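Local atomic coordinates of 2,3-dihydroxybenzoate-AMP ligase (Mycobacterium smegmatis, PDB entry 5KEI), a protein that belongs to the AMP-binding enzymes of the ANL clan, combining a large N-terminal AMP-binding region with a smaller C-terminal domain. Residues F137-S142 with R166-V171; R172-D177 with A181-W186. All coordinates share one frame; numbering follows the deposited sequence.

Interaction 1 (F137-S142 with R166-V171); sequences FAEVSS and RSHPDV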
# COMPACT_ATOMS: atom_id res chain seq x y z
N PHE A 137 4.48 9.23 9.94
CA PHE A 137 5.17 7.95 9.65
C PHE A 137 6.35 7.71 10.60
O PHE A 137 6.49 6.62 11.15
CB PHE A 137 5.64 7.89 8.19
CG PHE A 137 4.52 7.87 7.18
CD1 PHE A 137 3.25 7.45 7.54
CD2 PHE A 137 4.73 8.29 5.88
CE1 PHE A 137 2.21 7.45 6.62
CE2 PHE A 137 3.70 8.29 4.95
CZ PHE A 137 2.43 7.87 5.33
N ALA A 138 7.19 8.72 10.80
CA ALA A 138 8.33 8.63 11.74
C ALA A 138 7.88 8.23 13.14
O ALA A 138 8.48 7.34 13.76
CB ALA A 138 9.08 9.96 11.81
N GLU A 139 6.83 8.89 13.62
CA GLU A 139 6.22 8.57 14.91
C GLU A 139 5.69 7.14 14.98
O GLU A 139 5.90 6.45 15.98
CB GLU A 139 5.09 9.56 15.21
CG GLU A 139 5.02 10.00 16.66
CD GLU A 139 4.57 11.45 16.81
OE1 GLU A 139 3.71 11.92 16.01
OE2 GLU A 139 5.08 12.13 17.73
N VAL A 140 4.99 6.69 13.94
CA VAL A 140 4.38 5.36 13.98
C VAL A 140 5.47 4.26 13.89
O VAL A 140 5.39 3.24 14.58
CB VAL A 140 3.33 5.19 12.86
CG1 VAL A 140 2.81 3.76 12.81
CG2 VAL A 140 2.17 6.16 13.05
N SER A 141 6.49 4.50 13.07
CA SER A 141 7.51 3.50 12.80
C SER A 141 8.72 3.54 13.73
O SER A 141 9.56 2.63 13.69
CB SER A 141 8.01 3.62 11.35
OG SER A 141 8.55 4.91 11.10
N SER A 142 8.83 4.59 14.54
CA SER A 142 10.06 4.83 15.32
C SER A 142 11.28 4.85 14.41
O SER A 142 12.34 4.35 14.77
CB SER A 142 10.24 3.75 16.41
OG SER A 142 9.16 3.77 17.33
N ARG A 166 13.83 17.77 13.80
CA ARG A 166 13.57 18.67 14.91
C ARG A 166 12.44 18.12 15.79
O ARG A 166 12.54 18.09 17.01
CB ARG A 166 13.21 20.08 14.43
CG ARG A 166 13.06 21.08 15.57
CD ARG A 166 11.94 22.07 15.32
NE ARG A 166 10.66 21.39 15.17
CZ ARG A 166 9.88 20.98 16.18
NH1 ARG A 166 10.25 21.20 17.44
NH2 ARG A 166 8.73 20.37 15.93
N SER A 167 11.36 17.67 15.14
CA SER A 167 10.21 17.13 15.86
C SER A 167 10.38 15.65 16.21
O SER A 167 9.68 15.12 17.08
CB SER A 167 8.94 17.32 15.03
OG SER A 167 9.09 16.74 13.75
N HIS A 168 11.30 14.97 15.53
CA HIS A 168 11.56 13.57 15.83
C HIS A 168 13.05 13.29 15.88
O HIS A 168 13.65 12.88 14.88
CB HIS A 168 10.86 12.68 14.81
CG HIS A 168 9.37 12.84 14.82
ND1 HIS A 168 8.55 12.12 15.65
CD2 HIS A 168 8.56 13.68 14.12
CE1 HIS A 168 7.29 12.48 15.45
NE2 HIS A 168 7.27 13.43 14.53
N PRO A 169 13.66 13.54 17.05
CA PRO A 169 15.10 13.45 17.27
C PRO A 169 15.61 12.03 17.06
O PRO A 169 16.77 11.86 16.70
CB PRO A 169 15.27 13.88 18.73
CG PRO A 169 14.03 14.62 19.06
CD PRO A 169 12.95 13.95 18.27
N ASP A 170 14.75 11.04 17.28
CA ASP A 170 15.10 9.63 17.05
C ASP A 170 15.55 9.36 15.62
O ASP A 170 16.25 8.38 15.35
CB ASP A 170 13.92 8.72 17.40
CG ASP A 170 13.64 8.67 18.89
OD1 ASP A 170 14.57 8.93 19.69
OD2 ASP A 170 12.49 8.34 19.27
N VAL A 171 15.13 10.22 14.69
CA VAL A 171 15.62 10.15 13.33
C VAL A 171 17.02 10.72 13.35
O VAL A 171 17.21 11.92 13.16
CB VAL A 171 14.72 10.92 12.33
CG1 VAL A 171 15.25 10.79 10.90
CG2 VAL A 171 13.27 10.42 12.42
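His168 lays its imidazole against the last turn of helix 131-141, where Ala138 and Glu139 receive it from two directions. Ala138 meets a face of the ring: its CB lies above the plane, toward the rim, 4.2 Å from His168 CG. Glu139 comes to the edge, and its OE2 stops 3.2 Å from the ring carbon CE1 of His168. The carboxylate stands nearly upright to the imidazole, the two planes 80° apart, and the stem of the glutamate follows it in, with Glu139 CG 3.6 Å from His168 CE1. A bend at chi2 carries the carboxylate round to this edge. On the histidine, CG is anti to the carbonyl carbon (chi1 -61°), which swings the ring over to the helix. Val171 adds an apolar touch, its CG2 packing 4.3 Å from Ala138 CB. His168 and Val171 are the two ends of a type I turn closed by Val171 N to His168 O (3.0 Å), so one turn presents both side chains to Ala138. His168 also touches Thr135, one turn back along the same helix, while Ala138 reaches Leu99 of strand 97-101. Near the end of this helix, Phe137 O accepts both Ser141 N and Ser141 OG, the hydroxyl at 2.7 Å and above the carbonyl plane. No hydrogen bond spans the two segments. The nearest ionisable atoms, Glu139 OE2 and His168 ND1, are 4.0 Å apart and not in contact, and no salt bridge is made. The contact therefore rests on van der Waals packing of a ring on a methyl, probably with a weak electrostatic contribution where the carboxylate meets CE1; its negative charge might favour a protonated imidazole, though Glu139 is solvent-exposed.

Interaction 2 (R172-D177 with A181-W186); sequences RHVLVD and AEFLSW
One edge of a mostly parallel seven-stranded sheet is formed here by the short strand 184-185, which lies alongside strand 173-177. Leu175 pairs with Leu184 and Val176 with Ser185, in parallel register. Three backbone bonds hold the pair: Leu184 N to Val174 O (3.0 Å), Val176 N to Leu184 O (2.9 Å) and Trp186 N to Val176 O (2.9 Å). The last is almost straight at 177°, whereas the first is bent to 144°. On the side that carries Val174 and Val176, the Phe183 ring turns one face to Val174, whose CB comes to 3.4 Å from Phe183 CD1. Val174 CG1 makes a CH-pi contact over the ring, 4.1 Å from its centroid, and Glu182 CG covers the opposite face, so the phenyl is sandwiched between two aliphatic groups. Across the sheet, Leu175 and Leu184 share the other face, and Leu175 CD2 packs 3.7 Å from Trp186 CE3. Trp186 CG is anti to its backbone N (chi1 169°), which sends the indole toward strand 173-177, between Leu175 and Asp177; Asp177 OD1 lies 3.7 Å from Trp186 CD1. The indole nitrogen NE1 has its own partner in Glu107. At the start of strand 173-177, Leu184 CD1 rests 3.8 Å from His173 ND1. Ser185 occupies the N-cap position of helix 186-190, so the edge strand leads straight into that helix. Val174 and Phe183 both pack on Ala161 of helix 158-167, and Glu182 forms a salt bridge with Arg162 of the same helix. Leu175 and Leu184 meet Leu90 and Val189, while strand 145-149 flanks strand 173-177 on its other side through backbone bonds such as those of Leu175 with Leu146 and Val148.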
# COMPACT_ATOMS: atom_id res chain seq x y z
N ARG A 172 17.98 9.84 13.60
CA ARG A 172 19.36 10.24 13.87
C ARG A 172 20.16 10.51 12.61
O ARG A 172 21.17 11.21 12.64
CB ARG A 172 20.06 9.16 14.71
CG ARG A 172 20.76 9.68 15.95
CD ARG A 172 21.55 8.58 16.69
NE ARG A 172 22.66 9.07 17.51
CZ ARG A 172 23.86 9.39 17.04
NH1 ARG A 172 24.13 9.27 15.74
NH2 ARG A 172 24.81 9.82 17.86
N HIS A 173 19.71 9.94 11.49
CA HIS A 173 20.44 10.06 10.23
C HIS A 173 19.55 10.50 9.10
O HIS A 173 18.45 10.00 8.93
CB HIS A 173 21.08 8.73 9.86
CG HIS A 173 22.02 8.20 10.89
ND1 HIS A 173 23.17 8.86 11.26
CD2 HIS A 173 21.96 7.08 11.66
CE1 HIS A 173 23.80 8.16 12.19
NE2 HIS A 173 23.09 7.07 12.44
N VAL A 174 20.06 11.44 8.30
CA VAL A 174 19.45 11.76 7.03
C VAL A 174 20.44 11.49 5.90
O VAL A 174 21.55 12.02 5.91
CB VAL A 174 18.99 13.21 6.98
CG1 VAL A 174 18.34 13.51 5.62
CG2 VAL A 174 18.03 13.49 8.13
N LEU A 175 20.05 10.64 4.94
CA LEU A 175 20.89 10.30 3.80
C LEU A 175 20.30 10.87 2.52
O LEU A 175 19.18 10.52 2.13
CB LEU A 175 21.07 8.79 3.67
CG LEU A 175 21.90 8.07 4.73
CD1 LEU A 175 21.07 7.85 5.99
CD2 LEU A 175 22.43 6.75 4.20
N VAL A 176 21.05 11.76 1.88
CA VAL A 176 20.56 12.46 0.71
C VAL A 176 21.27 12.00 -0.56
O VAL A 176 22.50 12.09 -0.67
CB VAL A 176 20.74 13.99 0.88
CG1 VAL A 176 20.17 14.74 -0.33
CG2 VAL A 176 20.10 14.46 2.17
N ASP A 177 20.49 11.47 -1.50
CA ASP A 177 20.99 11.19 -2.84
C ASP A 177 21.05 12.51 -3.60
O ASP A 177 20.05 12.95 -4.17
CB ASP A 177 20.08 10.16 -3.54
CG ASP A 177 20.63 9.70 -4.88
OD1 ASP A 177 21.84 9.46 -4.99
OD2 ASP A 177 19.83 9.56 -5.84
N ALA A 181 24.04 18.91 1.83
CA ALA A 181 24.20 20.03 2.78
C ALA A 181 24.77 19.53 4.12
O ALA A 181 25.85 18.92 4.16
CB ALA A 181 22.86 20.77 2.98
N GLU A 182 24.03 19.76 5.21
CA GLU A 182 24.50 19.39 6.57
C GLU A 182 24.39 17.89 6.85
O GLU A 182 24.92 17.40 7.84
CB GLU A 182 23.67 20.14 7.61
CG GLU A 182 22.21 19.89 7.33
CD GLU A 182 21.37 21.12 7.36
OE1 GLU A 182 20.74 21.39 8.41
OE2 GLU A 182 21.34 21.83 6.33
N PHE A 183 23.69 17.18 5.97
CA PHE A 183 23.40 15.77 6.19
C PHE A 183 24.40 14.87 5.51
O PHE A 183 25.40 15.34 4.97
CB PHE A 183 22.00 15.44 5.70
CG PHE A 183 20.94 16.32 6.27
CD1 PHE A 183 20.55 16.19 7.59
CD2 PHE A 183 20.31 17.27 5.48
CE1 PHE A 183 19.56 16.99 8.12
CE2 PHE A 183 19.31 18.08 6.00
CZ PHE A 183 18.94 17.94 7.32
N LEU A 184 24.13 13.57 5.56
CA LEU A 184 24.97 12.54 4.96
C LEU A 184 24.71 12.41 3.46
O LEU A 184 23.59 12.62 3.00
CB LEU A 184 24.71 11.19 5.63
CG LEU A 184 25.23 10.98 7.05
CD1 LEU A 184 24.31 10.02 7.82
CD2 LEU A 184 26.64 10.44 7.00
N SER A 185 25.75 12.06 2.70
CA SER A 185 25.61 11.81 1.26
C SER A 185 25.33 10.34 1.03
O SER A 185 26.09 9.49 1.49
CB SER A 185 26.87 12.22 0.50
OG SER A 185 26.71 12.03 -0.90
N TRP A 186 24.24 10.04 0.32
CA TRP A 186 23.88 8.65 0.04
C TRP A 186 24.98 7.97 -0.75
O TRP A 186 25.33 6.82 -0.49
CB TRP A 186 22.55 8.57 -0.71
CG TRP A 186 22.25 7.20 -1.25
CD1 TRP A 186 22.46 6.75 -2.53
CD2 TRP A 186 21.70 6.09 -0.53
NE1 TRP A 186 22.06 5.44 -2.64
CE2 TRP A 186 21.59 5.01 -1.43
CE3 TRP A 186 21.29 5.91 0.80
CZ2 TRP A 186 21.09 3.78 -1.04
CZ3 TRP A 186 20.79 4.69 1.17
CH2 TRP A 186 20.70 3.63 0.26

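How the interactions relate
Interactions 1 and 2 follow one another along the chain: Val171 closes the turn of the first, and Arg172 opens the second. Their centres lie 16 Å apart, and apart from this chain continuity the two contacts do not touch. Helix 158-167 links them. Its end leads into the turn that meets helix 131-141, while its earlier residues Ala161, Arg162 and Val165 pack against Val174 and Phe183. Both contacts adjoin the same sheet: Ala138 reaches strand 97-101, whereas strand 184-185 forms one edge, with 173-177 next to it. Their centres lie about 20 and 26 Å from the centre of the chain, within the AMP-binding region.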